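Local coordinates for uncharacterized protein (PDB 2R3S) that probably transfers a methyl group from S-adenosylmethionine to a hydroxyl of a small-molecule acceptor not yet identified, working as a dimeric Rossmann-fold O-methyltransferase, at residues Ala190-Asp196 with Arg216-Gly222; Met148-Ala152 with His176-Gly180; Phe272-Arg278 with Asp299-Glu305. All blocks are in the same frame, centred on the assembly; numbering follows the deposited sequence.

Contact 1: Ala190-Asp196 with Arg216-Gly222; sequences AEIFGVD and RYHTIAG. With EDO (1,2-ethanediol), chain D.
Two parallel strands of the Rossmann-like methyltransferase sheet, 191-196 and 217-221, meet here, joined by helix 198-211 in a beta-alpha-beta crossover. Ile-192 and Gly-194 each use both N-H and C=O toward residues 216-220, the pattern of a parallel pair: Ile-192 N bonds to Arg-216 O at 2.8 Å and Ile-192 O takes His-218 N; Gly-194 likewise pairs with His-218 O and Ile-220 N. On one face, Tyr-217 CE1 lies 3.6 Å from Ile-192 CG2; with CG anti to the backbone N (chi1 -160°) the ring rises from the sheet and leans forward and across toward strand 191-196, so that OH stands 3.8 Å from Gly-194 CA. Glycine suits this place, leaving room for the hydroxyl. On the other face His-218 CD2 sits over the Phe-193 ring, 3.6 Å from CZ, while NE2 meets Glu-191 OE1 at the imidazole edge, with carboxylate and imidazole nearly coplanar; their 2.4 Å separation is doubtfully short. Arg-216 bends at chi3 so that NH1 reaches a lone pair of Ala-190 O, 2.9 Å away. An ethanediol, probably from the crystallisation liquor, gives its O2 proton to Gly-222 O. The Glu-191 carboxylate probably raises the basicity of the imidazole.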
loop_
_atom_site.group_PDB
_atom_site.type_symbol
_atom_site.label_atom_id
_atom_site.label_comp_id
_atom_site.label_asym_id
_atom_site.label_seq_id
_atom_site.Cartn_x
_atom_site.Cartn_y
_atom_site.Cartn_z
ATOM N N ALA A 190 -7.451 -22.959 -37.646
ATOM C CA ALA A 190 -7.915 -21.654 -37.224
ATOM C C ALA A 190 -6.976 -20.595 -37.783
ATOM O O ALA A 190 -5.759 -20.771 -37.783
ATOM C CB ALA A 190 -7.978 -21.582 -35.705
ATOM N N GLU A 191 -7.552 -19.506 -38.276
ATOM C CA GLU A 191 -6.804 -18.316 -38.635
ATOM C C GLU A 191 -7.180 -17.234 -37.635
ATOM O O GLU A 191 -8.374 -16.994 -37.412
ATOM C CB GLU A 191 -7.150 -17.854 -40.057
ATOM C CG GLU A 191 -6.766 -18.858 -41.165
ATOM C CD GLU A 191 -5.281 -18.869 -41.486
ATOM O OE1 GLU A 191 -4.614 -17.825 -41.315
ATOM O OE2 GLU A 191 -4.784 -19.936 -41.914
ATOM N N ILE A 192 -6.167 -16.574 -37.066
ATOM C CA ILE A 192 -6.337 -15.610 -35.982
ATOM C C ILE A 192 -6.060 -14.195 -36.446
ATOM O O ILE A 192 -5.056 -13.918 -37.104
ATOM C CB ILE A 192 -5.384 -15.891 -34.787
ATOM C CG1 ILE A 192 -5.351 -17.380 -34.423
ATOM C CG2 ILE A 192 -5.787 -15.052 -33.610
ATOM C CD1 ILE A 192 -6.697 -18.023 -34.087
ATOM N N PHE A 193 -6.965 -13.296 -36.110
ATOM C CA PHE A 193 -6.781 -11.893 -36.390
ATOM C C PHE A 193 -6.752 -11.131 -35.074
ATOM O O PHE A 193 -7.737 -11.137 -34.309
ATOM C CB PHE A 193 -7.890 -11.378 -37.313
ATOM C CG PHE A 193 -7.858 -11.997 -38.665
ATOM C CD1 PHE A 193 -8.306 -13.292 -38.847
ATOM C CD2 PHE A 193 -7.361 -11.302 -39.744
ATOM C CE1 PHE A 193 -8.260 -13.899 -40.091
ATOM C CE2 PHE A 193 -7.323 -11.884 -40.980
ATOM C CZ PHE A 193 -7.781 -13.198 -41.155
ATOM N N GLY A 194 -5.627 -10.476 -34.820
ATOM C CA GLY A 194 -5.437 -9.699 -33.613
ATOM C C GLY A 194 -5.585 -8.233 -33.851
ATOM O O GLY A 194 -4.973 -7.684 -34.763
ATOM N N VAL A 195 -6.375 -7.582 -33.005
ATOM C CA VAL A 195 -6.567 -6.143 -33.080
ATOM C C VAL A 195 -5.958 -5.491 -31.870
ATOM O O VAL A 195 -6.352 -5.791 -30.747
ATOM C CB VAL A 195 -8.090 -5.782 -33.125
ATOM C CG1 VAL A 195 -8.292 -4.276 -33.177
ATOM C CG2 VAL A 195 -8.776 -6.446 -34.320
ATOM N N ASP A 196 -4.999 -4.601 -32.077
ATOM C CA ASP A 196 -4.489 -3.748 -30.989
ATOM C C ASP A 196 -3.711 -2.593 -31.599
ATOM O O ASP A 196 -3.619 -2.483 -32.823
ATOM C CB ASP A 196 -3.589 -4.541 -30.022
ATOM C CG ASP A 196 -3.730 -4.086 -28.567
ATOM O OD1 ASP A 196 -3.693 -2.861 -28.312
ATOM O OD2 ASP A 196 -3.855 -4.952 -27.670
ATOM N N ARG A 216 -0.512 -18.272 -39.177
ATOM C CA ARG A 216 -1.958 -18.250 -38.998
ATOM C C ARG A 216 -2.344 -17.136 -38.065
ATOM O O ARG A 216 -3.452 -17.135 -37.511
ATOM C CB ARG A 216 -2.437 -19.588 -38.440
ATOM C CG ARG A 216 -1.997 -20.759 -39.284
ATOM C CD ARG A 216 -2.744 -21.994 -38.937
ATOM N NE ARG A 216 -2.124 -22.696 -37.829
ATOM C CZ ARG A 216 -2.716 -23.007 -36.681
ATOM N NH1 ARG A 216 -3.976 -22.662 -36.432
ATOM N NH2 ARG A 216 -2.032 -23.672 -35.767
ATOM N N TYR A 217 -1.419 -16.192 -37.904
ATOM C CA TYR A 217 -1.605 -15.049 -37.050
ATOM C C TYR A 217 -1.518 -13.774 -37.868
ATOM O O TYR A 217 -0.478 -13.475 -38.428
ATOM C CB TYR A 217 -0.566 -15.020 -35.908
ATOM C CG TYR A 217 -1.068 -14.154 -34.808
ATOM C CD1 TYR A 217 -1.956 -14.656 -33.863
ATOM C CD2 TYR A 217 -0.764 -12.799 -34.767
ATOM C CE1 TYR A 217 -2.483 -13.843 -32.876
ATOM C CE2 TYR A 217 -1.291 -11.982 -33.786
ATOM C CZ TYR A 217 -2.147 -12.511 -32.847
ATOM O OH TYR A 217 -2.667 -11.708 -31.867
ATOM N N HIS A 218 -2.612 -13.020 -37.912
ATOM C CA HIS A 218 -2.709 -11.818 -38.745
ATOM C C HIS A 218 -3.053 -10.626 -37.882
ATOM O O HIS A 218 -3.716 -10.781 -36.887
ATOM C CB HIS A 218 -3.792 -12.036 -39.824
ATOM C CG HIS A 218 -3.726 -13.387 -40.463
ATOM N ND1 HIS A 218 -2.723 -13.748 -41.337
ATOM C CD2 HIS A 218 -4.518 -14.477 -40.325
ATOM C CE1 HIS A 218 -2.907 -15.000 -41.718
ATOM N NE2 HIS A 218 -3.993 -15.463 -41.125
ATOM N N THR A 219 -2.625 -9.433 -38.257
ATOM C CA THR A 219 -2.824 -8.275 -37.394
ATOM C C THR A 219 -3.629 -7.176 -38.088
ATOM O O THR A 219 -3.514 -6.970 -39.292
ATOM C CB THR A 219 -1.475 -7.700 -36.848
ATOM O OG1 THR A 219 -0.726 -7.091 -37.908
ATOM C CG2 THR A 219 -0.641 -8.795 -36.193
ATOM N N ILE A 220 -4.481 -6.507 -37.321
ATOM C CA ILE A 220 -5.237 -5.359 -37.782
ATOM C C ILE A 220 -4.870 -4.294 -36.781
ATOM O O ILE A 220 -5.405 -4.283 -35.672
ATOM C CB ILE A 220 -6.756 -5.624 -37.763
ATOM C CG1 ILE A 220 -7.108 -6.819 -38.629
ATOM C CG2 ILE A 220 -7.510 -4.422 -38.244
ATOM C CD1 ILE A 220 -8.499 -7.275 -38.490
ATOM N N ALA A 221 -3.922 -3.437 -37.142
ATOM C CA ALA A 221 -3.400 -2.430 -36.229
ATOM C C ALA A 221 -4.354 -1.241 -36.146
ATOM O O ALA A 221 -4.933 -0.831 -37.155
ATOM C CB ALA A 221 -2.034 -1.970 -36.672
ATOM N N GLY A 222 -4.499 -0.694 -34.937
ATOM C CA GLY A 222 -5.355 0.457 -34.676
ATOM C C GLY A 222 -6.349 0.241 -33.544
ATOM O O GLY A 222 -6.293 -0.752 -32.830
HETATM C C1 EDO D . -7.487 -0.673 -28.652
HETATM O O1 EDO D . -8.544 0.147 -29.179
HETATM C C2 EDO D . -6.561 -1.112 -29.777
HETATM O O2 EDO D . -7.181 -2.069 -30.656
#

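Contact 2: Met148-Ala152 with His176-Gly180; sequences MANPA and HGLFG
The Phe-179 ring receives Ala-152 on one face: CB lies over it toward the rim, 4.3 Å from the centroid and 23° off the normal, a CH-pi contact. Met-148 CB and the Pro-151 backbone approach the same ring obliquely, and it also meets the ring of Phe-270. At the edge of the imidazole of His-176, in its plane, lie Leu-178 CA and Phe-179 CE2, while Met-148 CG, of a selenomethionine, comes in obliquely 3.5 Å from NE2. His-176 CG stands between the backbone N and the carbonyl carbon (chi1 42°), a tight rotamer that brings the ring over the start of helix 178-186, where ND1 accepts from Leu-178 N at 3.1 Å. That bond, nearly in the ring plane, fixes how the ring is turned.

Residues 176-180 lie where the loop after strand 168-172, first in chain order of the Rossmann-like sheet, runs into helix 178-186. In relatives this loop is glycine-rich and borders the S-adenosylmethionine site, as it probably does here. Small size suits Ala-152, whose CB comes within 3.3 Å of Leu-178 O and 4.0 Å of Leu-178 CB, letting the first turns of helices 149-159 and 178-186 lie close. Leu-178 sends CD1 to Ala-149 CA, 3.8 Å away. A water joins the backbones, donating to Ala-152 O at 2.7 Å and to Phe-179 O.

No direct hydrogen bond crosses between the segments, so cohesion is apolar apart from the water. With ND1 the acceptor for Leu-178 N, NE2 would bear the ring proton, next to Met-148 CG.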
loop_
_atom_site.group_PDB
_atom_site.type_symbol
_atom_site.label_atom_id
_atom_site.label_comp_id
_atom_site.label_asym_id
_atom_site.label_seq_id
_atom_site.Cartn_x
_atom_site.Cartn_y
_atom_site.Cartn_z
HETATM N N MSE A 148 -1.194 -15.041 -17.863
HETATM C CA MSE A 148 -2.328 -15.164 -18.794
HETATM C C MSE A 148 -2.228 -16.437 -19.619
HETATM O O MSE A 148 -3.179 -16.819 -20.306
HETATM C CB MSE A 148 -2.444 -13.945 -19.717
HETATM C CG MSE A 148 -2.749 -12.641 -19.025
HETATM SE SE MSE A 148 -4.248 -12.678 -17.722
HETATM C CE MSE A 148 -3.818 -10.962 -16.903
ATOM N N ALA A 149 -1.091 -17.113 -19.515
ATOM C CA ALA A 149 -0.844 -18.338 -20.271
ATOM C C ALA A 149 -1.862 -19.434 -19.941
ATOM O O ALA A 149 -2.452 -20.037 -20.835
ATOM C CB ALA A 149 0.576 -18.819 -20.025
ATOM N N ASN A 150 -2.082 -19.676 -18.654
ATOM C CA ASN A 150 -2.983 -20.739 -18.223
ATOM C C ASN A 150 -4.430 -20.420 -18.602
ATOM O O ASN A 150 -5.110 -21.251 -19.206
ATOM C CB ASN A 150 -2.852 -21.021 -16.709
ATOM C CG ASN A 150 -3.796 -22.136 -16.243
ATOM O OD1 ASN A 150 -3.717 -23.260 -16.740
ATOM N ND2 ASN A 150 -4.713 -21.815 -15.323
ATOM N N PRO A 151 -4.915 -19.213 -18.267
ATOM C CA PRO A 151 -6.289 -18.938 -18.680
ATOM C C PRO A 151 -6.493 -19.000 -20.191
ATOM O O PRO A 151 -7.546 -19.417 -20.614
ATOM C CB PRO A 151 -6.552 -17.538 -18.159
ATOM C CG PRO A 151 -5.475 -17.254 -17.182
ATOM C CD PRO A 151 -4.317 -18.102 -17.519
ATOM N N ALA A 152 -5.485 -18.602 -20.987
ATOM C CA ALA A 152 -5.565 -18.725 -22.453
ATOM C C ALA A 152 -5.801 -20.177 -22.887
ATOM O O ALA A 152 -6.645 -20.443 -23.743
ATOM C CB ALA A 152 -4.312 -18.131 -23.136
ATOM N N HIS A 176 -0.606 -9.255 -25.420
ATOM C CA HIS A 176 0.366 -10.345 -25.613
ATOM C C HIS A 176 -0.013 -11.398 -26.658
ATOM O O HIS A 176 0.828 -12.227 -27.059
ATOM C CB HIS A 176 0.594 -11.059 -24.275
ATOM C CG HIS A 176 -0.667 -11.271 -23.507
ATOM N ND1 HIS A 176 -1.548 -12.285 -23.803
ATOM C CD2 HIS A 176 -1.237 -10.555 -22.510
ATOM C CE1 HIS A 176 -2.601 -12.196 -23.014
ATOM N NE2 HIS A 176 -2.444 -11.144 -22.229
ATOM N N GLY A 177 -1.284 -11.418 -27.045
ATOM C CA GLY A 177 -1.805 -12.362 -28.029
ATOM C C GLY A 177 -2.067 -13.792 -27.593
ATOM O O GLY A 177 -2.482 -14.615 -28.401
ATOM N N LEU A 178 -1.884 -14.104 -26.317
ATOM C CA LEU A 178 -1.927 -15.511 -25.887
ATOM C C LEU A 178 -3.326 -16.158 -26.019
ATOM O O LEU A 178 -3.421 -17.373 -26.200
ATOM C CB LEU A 178 -1.397 -15.693 -24.450
ATOM C CG LEU A 178 0.072 -15.334 -24.169
ATOM C CD1 LEU A 178 0.499 -15.799 -22.781
ATOM C CD2 LEU A 178 1.012 -15.894 -25.236
ATOM N N PHE A 179 -4.397 -15.381 -25.911
ATOM C CA PHE A 179 -5.754 -15.974 -26.037
ATOM C C PHE A 179 -6.016 -16.527 -27.435
ATOM O O PHE A 179 -6.303 -17.716 -27.588
ATOM C CB PHE A 179 -6.840 -15.006 -25.555
ATOM C CG PHE A 179 -6.781 -14.764 -24.062
ATOM C CD1 PHE A 179 -7.404 -15.646 -23.179
ATOM C CD2 PHE A 179 -6.045 -13.712 -23.537
ATOM C CE1 PHE A 179 -7.326 -15.463 -21.799
ATOM C CE2 PHE A 179 -5.963 -13.517 -22.152
ATOM C CZ PHE A 179 -6.600 -14.390 -21.288
ATOM N N GLY A 180 -5.859 -15.693 -28.453
ATOM C CA GLY A 180 -5.959 -16.144 -29.841
ATOM C C GLY A 180 -4.907 -17.162 -30.221
ATOM O O GLY A 180 -5.195 -18.102 -30.953
HETATM O O HOH W 1 -7.789 -18.764 -25.512
#

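Contact 3: Phe272-Arg278 with Asp299-Glu305; sequences FIPNSDR and DAYTFAE
A capping box starts helix 303-312, and the loop after strand 265-271 packs against it. Thr-302 is the N-cap: OG1 accepts a weak bond from Glu-305 N, and the Glu-305 carboxylate returns to Thr-302 N, OE1 taking that proton on its anti lone pair at 2.9 Å. Threonine and glutamate suit these places because each brings an acceptor to a backbone N-H at the helix start.

The syn lone pair of the same OE1 receives Arg-278 NH2, 3.0 Å away, within a salt bridge; NH1 adds a weak bond to OE2. The groups come from opposite directions with their planes 72° apart, so this is not a flat two-pronged pairing. Arg-278 is bent at chi3 (102°), which turns the guanidinium toward residues 299-305, where Thr-302 CG2 lies against one face. Asp-299 OD2 stands 3.5 Å from Arg-278 NH2, well out of the guanidinium plane, an attraction of charge alone; its stronger partner is Arg-57 of the second subunit.

Between the polar ends, Ile-273 CG2 packs 3.3 Å from Phe-303 N and also against Phe-303 CB, while Pro-274 CD rests 4.0 Å from Ala-300 CB. One water links Pro-274 O to Phe-303 N; a second accepts from Tyr-301 N and lies close to Phe-272 O.

Around this contact, helix 282-294 touches Pro-274 and Ala-300, strand 329-334 meets Ile-273 and Phe-303 through Ile-331, and Lys-71 of the second subunit packs on Arg-278.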
loop_
_atom_site.group_PDB
_atom_site.type_symbol
_atom_site.label_atom_id
_atom_site.label_comp_id
_atom_site.label_asym_id
_atom_site.label_seq_id
_atom_site.Cartn_x
_atom_site.Cartn_y
_atom_site.Cartn_z
ATOM N N PHE A 272 -12.806 -9.301 -15.167
ATOM C CA PHE A 272 -13.110 -9.312 -13.743
ATOM C C PHE A 272 -14.601 -9.080 -13.597
ATOM O O PHE A 272 -15.084 -7.978 -13.892
ATOM C CB PHE A 272 -12.388 -8.169 -13.011
ATOM C CG PHE A 272 -10.918 -8.353 -12.909
ATOM C CD1 PHE A 272 -10.386 -9.251 -12.011
ATOM C CD2 PHE A 272 -10.057 -7.633 -13.713
ATOM C CE1 PHE A 272 -9.009 -9.426 -11.915
ATOM C CE2 PHE A 272 -8.694 -7.811 -13.624
ATOM C CZ PHE A 272 -8.173 -8.716 -12.719
ATOM N N ILE A 273 -15.329 -10.109 -13.178
ATOM C CA ILE A 273 -16.783 -9.998 -13.071
ATOM C C ILE A 273 -17.176 -10.215 -11.613
ATOM O O ILE A 273 -17.308 -11.344 -11.158
ATOM C CB ILE A 273 -17.530 -10.989 -14.012
ATOM C CG1 ILE A 273 -16.979 -10.891 -15.447
ATOM C CG2 ILE A 273 -19.016 -10.667 -14.016
ATOM C CD1 ILE A 273 -17.421 -12.038 -16.374
ATOM N N PRO A 274 -17.291 -9.133 -10.856
ATOM C CA PRO A 274 -17.760 -9.259 -9.487
ATOM C C PRO A 274 -19.190 -9.772 -9.367
ATOM O O PRO A 274 -20.016 -9.559 -10.282
ATOM C CB PRO A 274 -17.691 -7.830 -8.957
ATOM C CG PRO A 274 -17.581 -6.975 -10.133
ATOM C CD PRO A 274 -16.940 -7.754 -11.198
ATOM N N ASN A 275 -19.476 -10.410 -8.226
ATOM C CA ASN A 275 -20.859 -10.724 -7.848
ATOM C C ASN A 275 -21.674 -9.457 -7.753
ATOM O O ASN A 275 -21.123 -8.353 -7.687
ATOM C CB ASN A 275 -20.909 -11.498 -6.531
ATOM C CG ASN A 275 -20.179 -12.818 -6.610
ATOM O OD1 ASN A 275 -20.194 -13.474 -7.648
ATOM N ND2 ASN A 275 -19.468 -13.182 -5.547
ATOM N N SER A 276 -22.993 -9.617 -7.746
ATOM C CA SER A 276 -23.920 -8.485 -7.703
ATOM C C SER A 276 -23.757 -7.572 -6.488
ATOM O O SER A 276 -24.194 -6.421 -6.512
ATOM C CB SER A 276 -25.357 -9.024 -7.756
ATOM O OG SER A 276 -25.638 -9.863 -6.638
ATOM N N ASP A 277 -23.144 -8.083 -5.420
ATOM C CA ASP A 277 -22.860 -7.278 -4.207
ATOM C C ASP A 277 -21.809 -6.187 -4.462
ATOM O O ASP A 277 -21.733 -5.198 -3.726
ATOM C CB ASP A 277 -22.502 -8.166 -2.977
ATOM C CG ASP A 277 -21.295 -9.054 -3.200
ATOM O OD1 ASP A 277 -20.592 -8.910 -4.209
ATOM O OD2 ASP A 277 -21.030 -9.926 -2.351
ATOM N N ARG A 278 -21.029 -6.386 -5.527
ATOM C CA ARG A 278 -19.909 -5.519 -5.935
ATOM C C ARG A 278 -18.810 -5.471 -4.895
ATOM O O ARG A 278 -18.006 -4.545 -4.921
ATOM C CB ARG A 278 -20.354 -4.094 -6.275
ATOM C CG ARG A 278 -21.364 -3.987 -7.401
ATOM C CD ARG A 278 -21.420 -2.549 -7.906
ATOM N NE ARG A 278 -20.673 -2.426 -9.142
ATOM C CZ ARG A 278 -21.192 -2.581 -10.350
ATOM N NH1 ARG A 278 -22.491 -2.817 -10.498
ATOM N NH2 ARG A 278 -20.416 -2.474 -11.406
ATOM N N ASP A 299 -15.174 0.358 -15.490
ATOM C CA ASP A 299 -15.765 -0.246 -14.284
ATOM C C ASP A 299 -15.509 -1.736 -14.325
ATOM O O ASP A 299 -15.241 -2.291 -15.395
ATOM C CB ASP A 299 -17.279 0.015 -14.274
ATOM C CG ASP A 299 -17.910 0.019 -12.867
ATOM O OD1 ASP A 299 -17.291 -0.376 -11.854
ATOM O OD2 ASP A 299 -19.069 0.446 -12.813
ATOM N N ALA A 300 -15.590 -2.390 -13.168
ATOM C CA ALA A 300 -15.621 -3.849 -13.118
ATOM C C ALA A 300 -17.107 -4.213 -13.128
ATOM O O ALA A 300 -17.809 -4.064 -12.124
ATOM C CB ALA A 300 -14.920 -4.384 -11.873
ATOM N N TYR A 301 -17.579 -4.678 -14.276
ATOM C CA TYR A 301 -18.985 -4.905 -14.508
ATOM C C TYR A 301 -19.427 -6.289 -14.057
ATOM O O TYR A 301 -18.727 -7.278 -14.250
ATOM C CB TYR A 301 -19.289 -4.733 -15.993
ATOM C CG TYR A 301 -19.173 -3.313 -16.486
ATOM C CD1 TYR A 301 -20.050 -2.333 -16.056
ATOM C CD2 TYR A 301 -18.201 -2.953 -17.407
ATOM C CE1 TYR A 301 -19.941 -1.029 -16.513
ATOM C CE2 TYR A 301 -18.121 -1.673 -17.892
ATOM C CZ TYR A 301 -18.975 -0.711 -17.429
ATOM O OH TYR A 301 -18.869 0.573 -17.887
ATOM N N THR A 302 -20.617 -6.347 -13.468
ATOM C CA THR A 302 -21.228 -7.624 -13.039
ATOM C C THR A 302 -21.845 -8.358 -14.233
ATOM O O THR A 302 -21.973 -7.774 -15.313
ATOM C CB THR A 302 -22.316 -7.370 -12.013
ATOM O OG1 THR A 302 -23.337 -6.590 -12.638
ATOM C CG2 THR A 302 -21.753 -6.608 -10.773
ATOM N N PHE A 303 -22.194 -9.639 -14.054
ATOM C CA PHE A 303 -22.763 -10.443 -15.137
ATOM C C PHE A 303 -24.077 -9.851 -15.612
ATOM O O PHE A 303 -24.258 -9.666 -16.786
ATOM C CB PHE A 303 -22.991 -11.892 -14.741
ATOM C CG PHE A 303 -23.752 -12.669 -15.778
ATOM C CD1 PHE A 303 -23.186 -12.925 -17.015
ATOM C CD2 PHE A 303 -25.050 -13.092 -15.547
ATOM C CE1 PHE A 303 -23.885 -13.624 -18.000
ATOM C CE2 PHE A 303 -25.753 -13.793 -16.521
ATOM C CZ PHE A 303 -25.165 -14.060 -17.753
ATOM N N ALA A 304 -24.981 -9.559 -14.685
ATOM C CA ALA A 304 -26.201 -8.845 -14.996
ATOM C C ALA A 304 -25.954 -7.597 -15.862
ATOM O O ALA A 304 -26.729 -7.320 -16.768
ATOM C CB ALA A 304 -26.922 -8.448 -13.697
ATOM N N GLU A 305 -24.895 -6.831 -15.579
ATOM C CA GLU A 305 -24.608 -5.644 -16.378
ATOM C C GLU A 305 -24.155 -6.021 -17.782
ATOM O O GLU A 305 -24.586 -5.408 -18.751
ATOM C CB GLU A 305 -23.568 -4.767 -15.718
ATOM C CG GLU A 305 -24.133 -3.906 -14.612
ATOM C CD GLU A 305 -23.057 -3.183 -13.818
ATOM O OE1 GLU A 305 -21.989 -3.766 -13.560
ATOM O OE2 GLU A 305 -23.272 -2.027 -13.433
HETATM O O HOH W 2 -15.732 -6.315 -15.679
HETATM O O HOH W 3 -22.073 -10.839 -11.359
#

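How the contacts relate
Followed from the N terminus, the contacts come in series, neither nested nor crossed. Contact 2 closes first, bringing the starts of helices 149-159 and 178-186 together around a loop that includes strand 168-172. Contact 1 opens soon after, since helix 178-186 leads into strand 191-196, and it closes over helix 198-211 at 217-221, an outermost strand of the sheet within this chain. The two touch: Ile-192 CD1 packs 3.5 Å from Gly-180 O. Contact 3 closes last, over helix 282-294, beside the dimer partner. Its centre is about 29 Å from that of contact 1, and its nearest atoms are about 6 Å from those of contact 2. All three lie in the methyltransferase domain.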